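Local coordinates for chloroplast pentatricopeptide repeat protein 10 (Zea mays, PDB 4M59), which binds specific sites in the chloroplast atpH 5'-UTR and psaJ 3'-UTR as a barrier to RNA decay, and forms homodimers, at the interface of chains A and B. Residues are numbered along the deposited sequence; one frame, centred on the assembly and turned at random. Chains: chain A/B, Chloroplast pentatricopeptide repeat protein 10.

Contact 1 and contact 2 lie about 41 Å apart, measured between the centres of their C-alpha atoms, and share no residue. In both, a short inter-helical loop of one chain meets the beginning of a helix of the other. Contact 1 sets the loop residues 593-594 of chain B between helices 282-295 and 317-328 of chain A; contact 2 presses the loop 118-121 of chain A against the start of helix 367-378 of chain B. Two-fold symmetry gives each a twin with the chains exchanged, so separate stretches of two long repeat proteins are joined along the homodimer.

Contact 1: the interface of chains A and B. Residues chain A 282-283, 286, 308, 315-316, 319, 322; chain B 593-594.
B:Gln593 reaches across to A:Asn316 and A:Thr319, and its backbone carbonyl meets A:Asn286. Its amide nitrogen NE2 lies 2.6 Å from the hydroxyl OG1 of A:Thr319, a short but bent hydrogen bond, since the hydroxyl lies well out of the amide plane; NE2 is the likely donor, as OG1 gives its hydrogen to A:Asn316. The flat amide is sandwiched: on one face lies the amide of A:Asn316, 31° from parallel, with its CG 3.3 Å from CD of B:Gln593, and on the other the methyl CB of A:Ala282, 3.5 Å from the same CD. No N-H of NE2 points at OD1 of A:Asn316; the small alanine closes the sandwich, holding the amide flat.

ND2 of A:Asn286 donates to the backbone O of B:Gln593 at 2.7 Å, coming from above the carbonyl plane. The same oxygen is 3.2 Å from O of A:Ala282, an unfavourable meeting of acceptors that the asparagine amide would partly offset. Next along the loop, CG2 of B:Thr594 packs 3.5 Å from CD1 of A:Leu322, while its carbonyl O lies 3.4 Å from CE1 of the A:Phe283 ring, off the ring plane.

Further out, OG1 of A:Thr319 hydrogen-bonds OD1 of A:Asn316, although the modelled length is very short. With chi1 at -48°, OG1 stands anti to its own carbonyl carbon and turns toward both amides. The backbone N of A:Thr319 also bonds weakly to OD1, a helix-capping arrangement at the start of helix 317-328.

By the PPR pattern A:Phe283 holds position 2, which packs against bases, and A:Asn286 and A:Asn316 hold positions 5 and 35, the pair that reads the base; B:Gln593 probably sits where a base would bind, so this homodimer contact and RNA would compete.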
ATOM      1  N   ALA A 282      13.174  27.328   4.240  1.00 80.58           N
ATOM      2  CA  ALA A 282      13.418  26.134   3.438  1.00 79.63           C
ATOM      3  C   ALA A 282      12.614  24.948   3.958  1.00 79.53           C
ATOM      4  O   ALA A 282      12.249  24.053   3.198  1.00 79.28           O
ATOM      5  CB  ALA A 282      14.899  25.808   3.413  1.00 71.08           C
ATOM      6  N   PHE A 283      12.344  24.947   5.259  1.00 79.88           N
ATOM      7  CA  PHE A 283      11.595  23.883   5.875  1.00 80.19           C
ATOM      8  C   PHE A 283      10.128  24.084   5.616  1.00 80.32           C
ATOM      9  O   PHE A 283       9.374  23.137   5.481  1.00 81.19           O
ATOM     10  CB  PHE A 283      11.822  23.828   7.364  1.00 94.68           C
ATOM     11  CG  PHE A 283      11.000  22.792   8.020  1.00 95.39           C
ATOM     12  CD1 PHE A 283      10.992  21.505   7.531  1.00 96.10           C
ATOM     13  CD2 PHE A 283      10.204  23.099   9.095  1.00 96.09           C
ATOM     14  CE1 PHE A 283      10.223  20.530   8.115  1.00 97.09           C
ATOM     15  CE2 PHE A 283       9.431  22.127   9.690  1.00 96.84           C
ATOM     16  CZ  PHE A 283       9.440  20.841   9.197  1.00 97.48           C
ATOM     17  N   ASN A 286       9.390  22.913   2.167  1.00 72.63           N
ATOM     18  CA  ASN A 286       9.393  21.472   2.073  1.00 73.55           C
ATOM     19  C   ASN A 286       8.141  20.912   2.674  1.00 74.65           C
ATOM     20  O   ASN A 286       7.649  19.878   2.264  1.00 75.50           O
ATOM     21  CB  ASN A 286      10.600  20.897   2.777  1.00 73.13           C
ATOM     22  CG  ASN A 286      11.823  20.919   1.922  1.00 72.52           C
ATOM     23  OD1 ASN A 286      11.819  20.421   0.803  1.00 72.77           O
ATOM     24  ND2 ASN A 286      12.881  21.506   2.434  1.00 71.75           N
ATOM     25  N   MET A 308      10.628  28.444  -5.227  1.00 95.64           N
ATOM     26  CA  MET A 308      11.556  28.499  -4.105  1.00 95.04           C
ATOM     27  C   MET A 308      12.929  28.972  -4.570  1.00 95.10           C
ATOM     28  O   MET A 308      13.725  29.476  -3.778  1.00 95.43           O
ATOM     29  CB  MET A 308      11.679  27.133  -3.431  1.00 92.70           C
ATOM     30  CG  MET A 308      12.735  27.079  -2.338  1.00 92.34           C
ATOM     31  SD  MET A 308      12.968  25.422  -1.673  1.00 91.61           S
ATOM     32  CE  MET A 308      14.415  25.670  -0.649  1.00 91.67           C
ATOM     33  N   PRO A 315      17.840  25.448  -2.648  1.00 89.94           N
ATOM     34  CA  PRO A 315      17.674  24.126  -2.026  1.00 89.57           C
ATOM     35  C   PRO A 315      18.976  23.325  -1.964  1.00 89.46           C
ATOM     36  O   PRO A 315      19.800  23.427  -2.873  1.00 89.34           O
ATOM     37  CB  PRO A 315      16.675  23.432  -2.951  1.00 89.07           C
ATOM     38  CG  PRO A 315      16.887  24.073  -4.278  1.00 89.01           C
ATOM     39  CD  PRO A 315      17.229  25.508  -3.988  1.00 89.68           C
ATOM     40  N   ASN A 316      19.155  22.534  -0.905  1.00 76.26           N
ATOM     41  CA  ASN A 316      20.335  21.691  -0.779  1.00 77.06           C
ATOM     42  C   ASN A 316      20.069  20.273  -1.276  1.00 78.37           C
ATOM     43  O   ASN A 316      19.167  20.055  -2.083  1.00 78.31           O
ATOM     44  CB  ASN A 316      20.818  21.658   0.672  1.00 77.09           C
ATOM     45  CG  ASN A 316      19.686  21.474   1.656  1.00 77.92           C
ATOM     46  OD1 ASN A 316      18.522  21.365   1.270  1.00 77.69           O
ATOM     47  ND2 ASN A 316      20.020  21.432   2.939  1.00 79.07           N
ATOM     48  N   THR A 319      16.799  18.689   0.316  1.00 63.50           N
ATOM     49  CA  THR A 319      15.628  19.210  -0.355  1.00 63.16           C
ATOM     50  C   THR A 319      15.440  18.541  -1.709  1.00 63.22           C
ATOM     51  O   THR A 319      14.343  18.161  -2.079  1.00 63.43           O
ATOM     52  CB  THR A 319      15.761  20.712  -0.555  1.00 69.32           C
ATOM     53  OG1 THR A 319      16.172  21.316   0.668  1.00 68.97           O
ATOM     54  CG2 THR A 319      14.455  21.293  -0.973  1.00 69.23           C
ATOM     55  N   LEU A 322      14.393  14.898  -1.516  1.00 60.44           N
ATOM     56  CA  LEU A 322      13.006  14.905  -1.148  1.00 60.79           C
ATOM     57  C   LEU A 322      12.179  14.950  -2.406  1.00 60.96           C
ATOM     58  O   LEU A 322      11.240  14.191  -2.567  1.00 61.76           O
ATOM     59  CB  LEU A 322      12.748  16.132  -0.284  1.00 67.73           C
ATOM     60  CG  LEU A 322      11.393  16.425   0.325  1.00 68.22           C
ATOM     61  CD1 LEU A 322      11.633  16.995   1.674  1.00 68.12           C
ATOM     62  CD2 LEU A 322      10.612  17.421  -0.494  1.00 68.25           C
TER
ATOM     63  N   GLN B 593      17.012  22.181   6.541  1.00 67.57           N
ATOM     64  CA  GLN B 593      16.099  22.568   5.520  1.00 68.90           C
ATOM     65  C   GLN B 593      14.973  21.594   5.373  1.00 67.33           C
ATOM     66  O   GLN B 593      13.956  21.951   4.852  1.00 68.11           O
ATOM     67  CB  GLN B 593      16.780  22.496   4.164  1.00 71.46           C
ATOM     68  CG  GLN B 593      17.815  23.573   3.877  1.00 74.18           C
ATOM     69  CD  GLN B 593      17.778  24.063   2.452  1.00 77.33           C
ATOM     70  OE1 GLN B 593      18.627  24.816   2.020  1.00 80.03           O
ATOM     71  NE2 GLN B 593      16.790  23.621   1.716  1.00 77.25           N
ATOM     72  N   THR B 594      15.154  20.355   5.829  1.00 88.92           N
ATOM     73  CA  THR B 594      14.082  19.352   5.789  1.00 86.86           C
ATOM     74  C   THR B 594      13.786  18.779   7.141  1.00 83.99           C
ATOM     75  O   THR B 594      12.679  18.362   7.408  1.00 83.36           O
ATOM     76  CB  THR B 594      14.359  18.154   4.862  1.00 80.02           C
ATOM     77  OG1 THR B 594      15.666  17.645   5.101  1.00 78.81           O
ATOM     78  CG2 THR B 594      14.229  18.546   3.451  1.00 82.75           C
TER

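Contact 2: the interface of chains A and B. Residues chain A 87, 118-121; chain B 366-369.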
ATOM      1  N   ASP A  87     -13.147   1.741  26.028  1.00 59.25           N
ATOM      2  CA  ASP A  87     -14.187   0.729  25.961  1.00 60.15           C
ATOM      3  C   ASP A  87     -14.489   0.233  27.339  1.00 61.62           C
ATOM      4  O   ASP A  87     -15.601  -0.156  27.644  1.00 63.12           O
ATOM      5  CB  ASP A  87     -13.757  -0.444  25.089  1.00 62.77           C
ATOM      6  CG  ASP A  87     -14.749  -1.583  25.117  1.00 64.32           C
ATOM      7  OD1 ASP A  87     -15.808  -1.468  24.481  1.00 64.32           O
ATOM      8  OD2 ASP A  87     -14.469  -2.598  25.766  1.00 65.92           O
ATOM      9  N   ARG A 118     -16.220   8.600  21.886  1.00 72.46           N
ATOM     10  CA  ARG A 118     -15.224   7.922  21.067  1.00 72.36           C
ATOM     11  C   ARG A 118     -15.737   6.598  20.515  1.00 73.49           C
ATOM     12  O   ARG A 118     -14.998   5.868  19.859  1.00 74.02           O
ATOM     13  CB  ARG A 118     -13.950   7.681  21.877  1.00 78.86           C
ATOM     14  CG  ARG A 118     -12.958   8.827  21.828  1.00 78.90           C
ATOM     15  CD  ARG A 118     -11.559   8.332  21.509  1.00 79.96           C
ATOM     16  NE  ARG A 118     -10.952   9.083  20.415  1.00 80.40           N
ATOM     17  CZ  ARG A 118     -10.441   8.527  19.322  1.00 81.02           C
ATOM     18  NH1 ARG A 118      -9.907   9.289  18.378  1.00 81.55           N
ATOM     19  NH2 ARG A 118     -10.466   7.211  19.173  1.00 81.57           N
ATOM     20  N   ALA A 119     -17.001   6.293  20.778  1.00 58.28           N
ATOM     21  CA  ALA A 119     -17.566   5.045  20.329  1.00 59.93           C
ATOM     22  C   ALA A 119     -18.785   5.341  19.491  1.00 62.68           C
ATOM     23  O   ALA A 119     -19.473   4.444  19.029  1.00 64.66           O
ATOM     24  CB  ALA A 119     -17.922   4.211  21.503  1.00 59.51           C
ATOM     25  N   GLY A 120     -19.044   6.621  19.300  1.00 54.10           N
ATOM     26  CA  GLY A 120     -20.142   7.058  18.477  1.00 58.08           C
ATOM     27  C   GLY A 120     -21.421   6.988  19.244  1.00 61.96           C
ATOM     28  O   GLY A 120     -22.492   7.171  18.701  1.00 66.62           O
ATOM     29  N   ARG A 121     -21.317   6.697  20.536  1.00 48.14           N
ATOM     30  CA  ARG A 121     -22.498   6.616  21.384  1.00 52.17           C
ATOM     31  C   ARG A 121     -22.895   8.007  21.859  1.00 53.55           C
ATOM     32  O   ARG A 121     -22.877   8.297  23.053  1.00 52.42           O
ATOM     33  CB  ARG A 121     -22.241   5.690  22.571  1.00 50.85           C
ATOM     34  CG  ARG A 121     -21.836   4.283  22.168  1.00 49.49           C
ATOM     35  CD  ARG A 121     -21.694   3.376  23.377  1.00 49.28           C
ATOM     36  NE  ARG A 121     -22.976   3.129  24.024  1.00 53.63           N
ATOM     37  CZ  ARG A 121     -23.112   2.529  25.198  1.00 54.70           C
ATOM     38  NH1 ARG A 121     -22.043   2.113  25.860  1.00 52.06           N
ATOM     39  NH2 ARG A 121     -24.318   2.343  25.716  1.00 58.48           N
TER
ATOM     40  N   GLY B 366     -15.710   6.591  16.667  1.00 59.07           N
ATOM     41  CA  GLY B 366     -17.137   6.408  16.587  1.00 57.48           C
ATOM     42  C   GLY B 366     -17.532   5.282  15.670  1.00 55.78           C
ATOM     43  O   GLY B 366     -18.593   5.305  15.082  1.00 55.25           O
ATOM     44  N   MET B 367     -16.682   4.282  15.561  1.00 63.95           N
ATOM     45  CA  MET B 367     -16.942   3.188  14.658  1.00 63.12           C
ATOM     46  C   MET B 367     -17.811   2.140  15.326  1.00 59.41           C
ATOM     47  O   MET B 367     -18.547   1.420  14.671  1.00 58.26           O
ATOM     48  CB  MET B 367     -15.624   2.583  14.194  1.00 63.56           C
ATOM     49  CG  MET B 367     -15.748   1.622  13.061  1.00 63.44           C
ATOM     50  SD  MET B 367     -14.185   0.889  12.654  1.00 66.96           S
ATOM     51  CE  MET B 367     -14.743  -0.756  12.324  1.00 62.20           C
ATOM     52  N   GLU B 368     -17.752   2.085  16.647  1.00 72.96           N
ATOM     53  CA  GLU B 368     -18.443   1.042  17.379  1.00 70.91           C
ATOM     54  C   GLU B 368     -19.933   1.105  17.229  1.00 70.83           C
ATOM     55  O   GLU B 368     -20.581   0.102  17.002  1.00 69.94           O
ATOM     56  CB  GLU B 368     -18.094   1.115  18.851  1.00 80.18           C
ATOM     57  CG  GLU B 368     -19.101   0.443  19.730  1.00 80.19           C
ATOM     58  CD  GLU B 368     -18.655   0.396  21.148  1.00 82.20           C
ATOM     59  OE1 GLU B 368     -19.518   0.286  22.034  1.00 84.03           O
ATOM     60  OE2 GLU B 368     -17.438   0.473  21.376  1.00 82.31           O
ATOM     61  N   ASP B 369     -20.487   2.293  17.377  1.00 64.57           N
ATOM     62  CA  ASP B 369     -21.919   2.429  17.331  1.00 65.06           C
ATOM     63  C   ASP B 369     -22.368   2.172  15.917  1.00 64.74           C
ATOM     64  O   ASP B 369     -23.460   1.694  15.692  1.00 65.13           O
ATOM     65  CB  ASP B 369     -22.330   3.815  17.808  1.00 72.46           C
ATOM     66  CG  ASP B 369     -23.818   4.013  17.802  1.00 73.48           C
ATOM     67  OD1 ASP B 369     -24.533   3.192  18.391  1.00 73.79           O
ATOM     68  OD2 ASP B 369     -24.272   5.010  17.219  1.00 74.46           O
TER
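B:Glu368 stretches across the methyl of A:Ala119 toward A:Asp87 and A:Arg121. Its CG stands anti to the backbone N (chi1 159°) and the chain continues extended, carrying the carboxylate carbon CD to 3.9 Å from CB of A:Ala119. The small alanine suits this place because it lets the glutamate lie close over the loop.

The carboxylate has unlike neighbours. OE2 is 4.0 Å from OD1 of A:Asp87, whose side chain crosses at about a right angle with its carboxylate turned 62° from that of the glutamate. Opposite charge comes from A:Arg121, bent at chi3, whose guanidinium is inclined 25° to the glutamate carboxylate; NE and OE1 remain 4.9 Å apart, too far for a salt bridge, though the attraction may ease the crowding of acids. An alanine in place of B:Glu368 would probably leave A:Arg121 without this opposing charge and uncover the methyl of A:Ala119.

Beside this, the backbone N of B:Asp369 donates to O of A:Ala119 at 2.9 Å, using an amide in the first turn of helix 367-378. OD2 of B:Asp369 faces O of A:Gly120 at 3.2 Å, two acceptors that would probably repel unless the acid carries a proton.

A:Gly120 and B:Gly366 meet CA to CA at 3.6 Å; both have positive phi, which glycine adopts readily, and neither has a side chain to hold the backbones apart. The site thus docks an inter-helical loop onto a helix start, contributing to the homodimer.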